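Long-range contact in succinylglutamate desuccinylase (PDB 2G9D), which probably hydrolyses N-succinylglutamate to succinate and glutamate with one zinc ion per subunit, the last step of arginine degradation by the AST pathway: residues H174-M182 with Y334-D342. Numbering follows the deposited sequence.
Sequences HPVRSRSLM and YEDDQLVYD
Pro175 opens the contact by setting its ring against the side-chain amide of Gln338, with Pro175 CB 3.6 Å from Gln338 CD. The glutamine reaches it because its chain bends at chi2 (-63°), which folds the amide back from a CB that points away from residues 174-182. At Arg177 the backbone does the binding: Leu339 N donates to Arg177 O at 2.8 Å. The Arg177 side chain runs extended from CG to NE; Arg177 NH2 is hydrogen-bonded to Ser196 O, and Tyr341 CE1 lies at the edge of the guanidinium, near its plane, 4.2 Å from Arg177 NH1, a loose approach.

Ser178 is joined to Gln338 by a single beta bridge, whose second bond, from Arg179 N to Asp337 O, is weak. The bridge tacks the loop before helix 179-187, in the catalytic domain, onto the turn of a C-terminal beta hairpin: strand 322-334 reverses through residues 335-338 into strand 339-341, with Glu335 N bonded to Gln338 O. Ser178 is also the N-cap of that helix, its OG accepting from Leu181 N at 2.7 Å.

In the first helical turn, Arg179 lies across one face of the Tyr334 ring. Its CD sits 3.8 Å from the ring centroid as a CH-pi contact, and the Arg179 CZ-centroid distance of 4.5 Å, 19° off the normal, defines a cation-pi interaction. The guanidinium is nevertheless tilted 51° to the ring, and Arg179 NH1 also donates to a water. Met182, a selenomethionine, faces the hairpin one turn further on: its CG packs 3.8 Å from Leu339 CD1, while SE lies near Leu339 CD2, and both residues also touch Met259 of strand 258-267.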
ATOM      1  N   HIS A 174       3.849 -11.803  13.637  1.00 47.91           N
ATOM      2  CA  HIS A 174       4.958 -12.496  12.984  1.00 48.73           C
ATOM      3  C   HIS A 174       6.097 -11.531  12.615  1.00 48.45           C
ATOM      4  O   HIS A 174       6.021 -10.323  12.880  1.00 48.39           O
ATOM      5  CB  HIS A 174       4.480 -13.181  11.695  1.00 50.88           C
ATOM      6  CG  HIS A 174       3.289 -14.083  11.856  1.00 53.21           C
ATOM      7  ND1 HIS A 174       3.373 -15.340  12.414  1.00 54.60           N
ATOM      8  CD2 HIS A 174       2.006 -13.942  11.439  1.00 53.31           C
ATOM      9  CE1 HIS A 174       2.194 -15.936  12.326  1.00 55.21           C
ATOM     10  NE2 HIS A 174       1.349 -15.109  11.739  1.00 53.59           N
ATOM     11  N   PRO A 175       7.170 -12.060  11.990  1.00 47.60           N
ATOM     12  CA  PRO A 175       8.336 -11.276  11.566  1.00 47.07           C
ATOM     13  C   PRO A 175       8.058 -10.771  10.167  1.00 44.14           C
ATOM     14  O   PRO A 175       8.349 -11.451   9.187  1.00 42.26           O
ATOM     15  CB  PRO A 175       9.441 -12.313  11.563  1.00 47.84           C
ATOM     16  CG  PRO A 175       8.731 -13.488  10.967  1.00 46.59           C
ATOM     17  CD  PRO A 175       7.429 -13.495  11.766  1.00 47.75           C
ATOM     18  N   VAL A 176       7.506  -9.579  10.058  1.00 43.00           N
ATOM     19  CA  VAL A 176       7.173  -9.103   8.737  1.00 42.61           C
ATOM     20  C   VAL A 176       8.046  -7.996   8.182  1.00 42.76           C
ATOM     21  O   VAL A 176       7.658  -7.300   7.240  1.00 44.74           O
ATOM     22  CB  VAL A 176       5.715  -8.675   8.699  1.00 42.63           C
ATOM     23  CG1 VAL A 176       4.845  -9.821   9.209  1.00 40.30           C
ATOM     24  CG2 VAL A 176       5.518  -7.408   9.533  1.00 42.78           C
ATOM     25  N   ARG A 177       9.233  -7.833   8.744  1.00 40.96           N
ATOM     26  CA  ARG A 177      10.127  -6.808   8.239  1.00 38.76           C
ATOM     27  C   ARG A 177      11.472  -7.448   7.877  1.00 36.82           C
ATOM     28  O   ARG A 177      12.474  -7.265   8.565  1.00 35.01           O
ATOM     29  CB  ARG A 177      10.264  -5.696   9.282  1.00 38.13           C
ATOM     30  CG  ARG A 177       8.927  -5.070   9.633  1.00 37.05           C
ATOM     31  CD  ARG A 177       9.000  -4.181  10.861  1.00 39.82           C
ATOM     32  NE  ARG A 177       7.731  -3.496  11.120  1.00 43.04           N
ATOM     33  CZ  ARG A 177       7.483  -2.749  12.194  1.00 44.69           C
ATOM     34  NH1 ARG A 177       8.420  -2.589  13.114  1.00 48.15           N
ATOM     35  NH2 ARG A 177       6.304  -2.159  12.361  1.00 45.00           N
ATOM     36  N   SER A 178      11.467  -8.198   6.777  1.00 35.60           N
ATOM     37  CA  SER A 178      12.653  -8.893   6.305  1.00 35.47           C
ATOM     38  C   SER A 178      13.633  -7.973   5.632  1.00 36.64           C
ATOM     39  O   SER A 178      13.297  -6.835   5.271  1.00 37.11           O
ATOM     40  CB  SER A 178      12.293  -9.971   5.291  1.00 35.16           C
ATOM     41  OG  SER A 178      12.360  -9.436   3.982  1.00 32.31           O
ATOM     42  N   ARG A 179      14.836  -8.523   5.440  1.00 37.64           N
ATOM     43  CA  ARG A 179      15.975  -7.866   4.805  1.00 37.09           C
ATOM     44  C   ARG A 179      15.659  -7.640   3.338  1.00 36.80           C
ATOM     45  O   ARG A 179      15.984  -6.589   2.783  1.00 36.09           O
ATOM     46  CB  ARG A 179      17.205  -8.757   4.961  1.00 38.83           C
ATOM     47  CG  ARG A 179      18.541  -8.126   4.551  1.00 41.95           C
ATOM     48  CD  ARG A 179      19.661  -8.525   5.532  1.00 42.12           C
ATOM     49  NE  ARG A 179      20.995  -8.170   5.050  1.00 46.39           N
ATOM     50  CZ  ARG A 179      21.344  -6.968   4.592  1.00 50.05           C
ATOM     51  NH1 ARG A 179      20.451  -5.989   4.547  1.00 54.45           N
ATOM     52  NH2 ARG A 179      22.586  -6.734   4.176  1.00 51.12           N
ATOM     53  N   SER A 180      15.006  -8.629   2.725  1.00 36.47           N
ATOM     54  CA  SER A 180      14.602  -8.560   1.322  1.00 37.12           C
ATOM     55  C   SER A 180      13.484  -7.541   1.144  1.00 39.22           C
ATOM     56  O   SER A 180      13.367  -6.903   0.092  1.00 38.79           O
ATOM     57  CB  SER A 180      14.092  -9.910   0.848  1.00 36.70           C
ATOM     58  OG  SER A 180      14.919 -10.946   1.329  1.00 38.76           O
ATOM     59  N   LEU A 181      12.636  -7.399   2.156  1.00 40.03           N
ATOM     60  CA  LEU A 181      11.576  -6.423   2.028  1.00 41.94           C
ATOM     61  C   LEU A 181      12.161  -5.016   2.129  1.00 44.59           C
ATOM     62  O   LEU A 181      11.603  -4.058   1.582  1.00 43.92           O
ATOM     63  CB  LEU A 181      10.494  -6.621   3.090  1.00 40.32           C
ATOM     64  CG  LEU A 181       9.325  -5.634   2.925  1.00 37.87           C
ATOM     65  CD1 LEU A 181       8.719  -5.806   1.552  1.00 38.59           C
ATOM     66  CD2 LEU A 181       8.285  -5.857   3.998  1.00 36.52           C
HETATM   67  N   MSE A 182      13.280  -4.890   2.836  1.00 46.46           N
HETATM   68  CA  MSE A 182      13.933  -3.593   2.981  1.00 49.49           C
HETATM   69  C   MSE A 182      14.552  -3.207   1.670  1.00 47.07           C
HETATM   70  O   MSE A 182      14.294  -2.128   1.131  1.00 45.99           O
HETATM   71  CB  MSE A 182      15.034  -3.647   4.033  1.00 56.62           C
HETATM   72  CG  MSE A 182      14.501  -3.721   5.443  1.00 65.94           C
HETATM   73 SE   MSE A 182      13.039  -2.464   5.651  1.00 76.69          SE
HETATM   74  CE  MSE A 182      11.643  -3.728   6.180  1.00 73.85           C
ATOM     75  N   TYR A 334      19.894  -5.346  11.858  1.00 57.52           N
ATOM     76  CA  TYR A 334      19.291  -6.632  11.516  1.00 58.30           C
ATOM     77  C   TYR A 334      19.590  -7.687  12.579  1.00 60.81           C
ATOM     78  O   TYR A 334      20.582  -7.599  13.301  1.00 61.38           O
ATOM     79  CB  TYR A 334      19.794  -7.155  10.164  1.00 55.64           C
ATOM     80  CG  TYR A 334      19.201  -6.455   8.973  1.00 54.92           C
ATOM     81  CD1 TYR A 334      19.802  -5.320   8.443  1.00 54.69           C
ATOM     82  CD2 TYR A 334      18.001  -6.887   8.407  1.00 54.88           C
ATOM     83  CE1 TYR A 334      19.229  -4.622   7.387  1.00 52.87           C
ATOM     84  CE2 TYR A 334      17.416  -6.192   7.348  1.00 53.37           C
ATOM     85  CZ  TYR A 334      18.043  -5.061   6.850  1.00 52.89           C
ATOM     86  OH  TYR A 334      17.487  -4.350   5.823  1.00 53.54           O
ATOM     87  N   GLU A 335      18.715  -8.682  12.677  1.00 62.42           N
ATOM     88  CA  GLU A 335      18.902  -9.774  13.619  1.00 62.29           C
ATOM     89  C   GLU A 335      18.358 -11.010  12.946  1.00 63.56           C
ATOM     90  O   GLU A 335      17.176 -11.342  13.080  1.00 63.78           O
ATOM     91  CB  GLU A 335      18.156  -9.523  14.926  1.00 61.59           C
ATOM     92  CG  GLU A 335      17.958 -10.772  15.773  1.00 59.94           C
ATOM     93  CD  GLU A 335      17.282 -10.469  17.088  1.00 59.46           C
ATOM     94  OE1 GLU A 335      16.545 -11.344  17.590  1.00 60.56           O
ATOM     95  OE2 GLU A 335      17.497  -9.357  17.620  1.00 57.25           O
ATOM     96  N   ASP A 336      19.228 -11.673  12.194  1.00 64.71           N
ATOM     97  CA  ASP A 336      18.848 -12.880  11.485  1.00 64.51           C
ATOM     98  C   ASP A 336      17.832 -12.558  10.392  1.00 62.99           C
ATOM     99  O   ASP A 336      16.725 -13.098  10.381  1.00 62.67           O
ATOM    100  CB  ASP A 336      18.283 -13.906  12.481  1.00 67.50           C
ATOM    101  CG  ASP A 336      19.209 -14.124  13.689  1.00 69.56           C
ATOM    102  OD1 ASP A 336      20.402 -14.452  13.472  1.00 69.07           O
ATOM    103  OD2 ASP A 336      18.747 -13.963  14.847  1.00 69.83           O
ATOM    104  N   ASP A 337      18.220 -11.647   9.499  1.00 61.68           N
ATOM    105  CA  ASP A 337      17.406 -11.244   8.355  1.00 60.54           C
ATOM    106  C   ASP A 337      16.179 -10.382   8.658  1.00 59.67           C
ATOM    107  O   ASP A 337      15.396 -10.079   7.762  1.00 59.53           O
ATOM    108  CB  ASP A 337      16.977 -12.491   7.586  1.00 61.93           C
ATOM    109  CG  ASP A 337      16.996 -12.290   6.092  1.00 64.73           C
ATOM    110  OD1 ASP A 337      18.063 -11.910   5.556  1.00 64.67           O
ATOM    111  OD2 ASP A 337      15.942 -12.522   5.455  1.00 68.54           O
ATOM    112  N   GLN A 338      16.005  -9.985   9.914  1.00 58.38           N
ATOM    113  CA  GLN A 338      14.868  -9.153  10.274  1.00 56.46           C
ATOM    114  C   GLN A 338      15.309  -7.760  10.663  1.00 55.59           C
ATOM    115  O   GLN A 338      16.459  -7.550  11.042  1.00 55.48           O
ATOM    116  CB  GLN A 338      14.069  -9.783  11.410  1.00 56.85           C
ATOM    117  CG  GLN A 338      13.151 -10.898  10.942  1.00 58.36           C
ATOM    118  CD  GLN A 338      12.075 -10.404   9.981  1.00 58.36           C
ATOM    119  OE1 GLN A 338      11.764 -11.063   8.993  1.00 59.32           O
ATOM    120  NE2 GLN A 338      11.500  -9.245  10.276  1.00 57.22           N
ATOM    121  N   LEU A 339      14.384  -6.811  10.555  1.00 53.65           N
ATOM    122  CA  LEU A 339      14.669  -5.428  10.884  1.00 51.99           C
ATOM    123  C   LEU A 339      14.250  -5.119  12.308  1.00 51.80           C
ATOM    124  O   LEU A 339      13.147  -5.466  12.732  1.00 52.64           O
ATOM    125  CB  LEU A 339      13.920  -4.504   9.940  1.00 51.87           C
ATOM    126  CG  LEU A 339      14.318  -3.037  10.013  1.00 49.30           C
ATOM    127  CD1 LEU A 339      15.438  -2.794   9.042  1.00 46.22           C
ATOM    128  CD2 LEU A 339      13.126  -2.167   9.680  1.00 48.89           C
ATOM    129  N   VAL A 340      15.128  -4.448  13.038  1.00 51.12           N
ATOM    130  CA  VAL A 340      14.861  -4.097  14.421  1.00 50.70           C
ATOM    131  C   VAL A 340      15.393  -2.683  14.651  1.00 51.22           C
ATOM    132  O   VAL A 340      16.198  -2.199  13.849  1.00 51.56           O
ATOM    133  CB  VAL A 340      15.575  -5.082  15.332  1.00 49.63           C
ATOM    134  CG1 VAL A 340      15.228  -4.809  16.762  1.00 51.63           C
ATOM    135  CG2 VAL A 340      15.201  -6.484  14.946  1.00 48.08           C
ATOM    136  N   TYR A 341      14.946  -2.006  15.710  1.00 50.48           N
ATOM    137  CA  TYR A 341      15.441  -0.660  15.945  1.00 51.70           C
ATOM    138  C   TYR A 341      16.280  -0.453  17.179  1.00 53.29           C
ATOM    139  O   TYR A 341      16.689  -1.412  17.835  1.00 53.72           O
ATOM    140  CB  TYR A 341      14.321   0.391  15.905  1.00 50.10           C
ATOM    141  CG  TYR A 341      12.968  -0.034  16.406  1.00 50.13           C
ATOM    142  CD1 TYR A 341      12.241  -1.027  15.750  1.00 49.97           C
ATOM    143  CD2 TYR A 341      12.379   0.598  17.496  1.00 49.21           C
ATOM    144  CE1 TYR A 341      10.963  -1.376  16.164  1.00 49.46           C
ATOM    145  CE2 TYR A 341      11.098   0.259  17.917  1.00 48.74           C
ATOM    146  CZ  TYR A 341      10.399  -0.728  17.245  1.00 49.58           C
ATOM    147  OH  TYR A 341       9.129  -1.067  17.647  1.00 50.93           O
ATOM    148  N   ASP A 342      16.547   0.825  17.454  1.00 55.56           N
ATOM    149  CA  ASP A 342      17.375   1.285  18.560  1.00 56.37           C
ATOM    150  C   ASP A 342      18.818   0.851  18.325  1.00 57.63           C
ATOM    151  O   ASP A 342      19.029  -0.035  17.465  1.00 57.84           O
ATOM    152  CB  ASP A 342      16.860   0.738  19.897  1.00 59.18           C
ATOM    153  CG  ASP A 342      16.409   1.844  20.842  1.00 62.02           C
ATOM    154  OD1 ASP A 342      17.231   2.753  21.119  1.00 61.11           O
ATOM    155  OD2 ASP A 342      15.239   1.801  21.309  1.00 64.16           O
TER
HETATM  156  O   HOH W   1      20.133  -2.891   4.200  1.00 58.26           O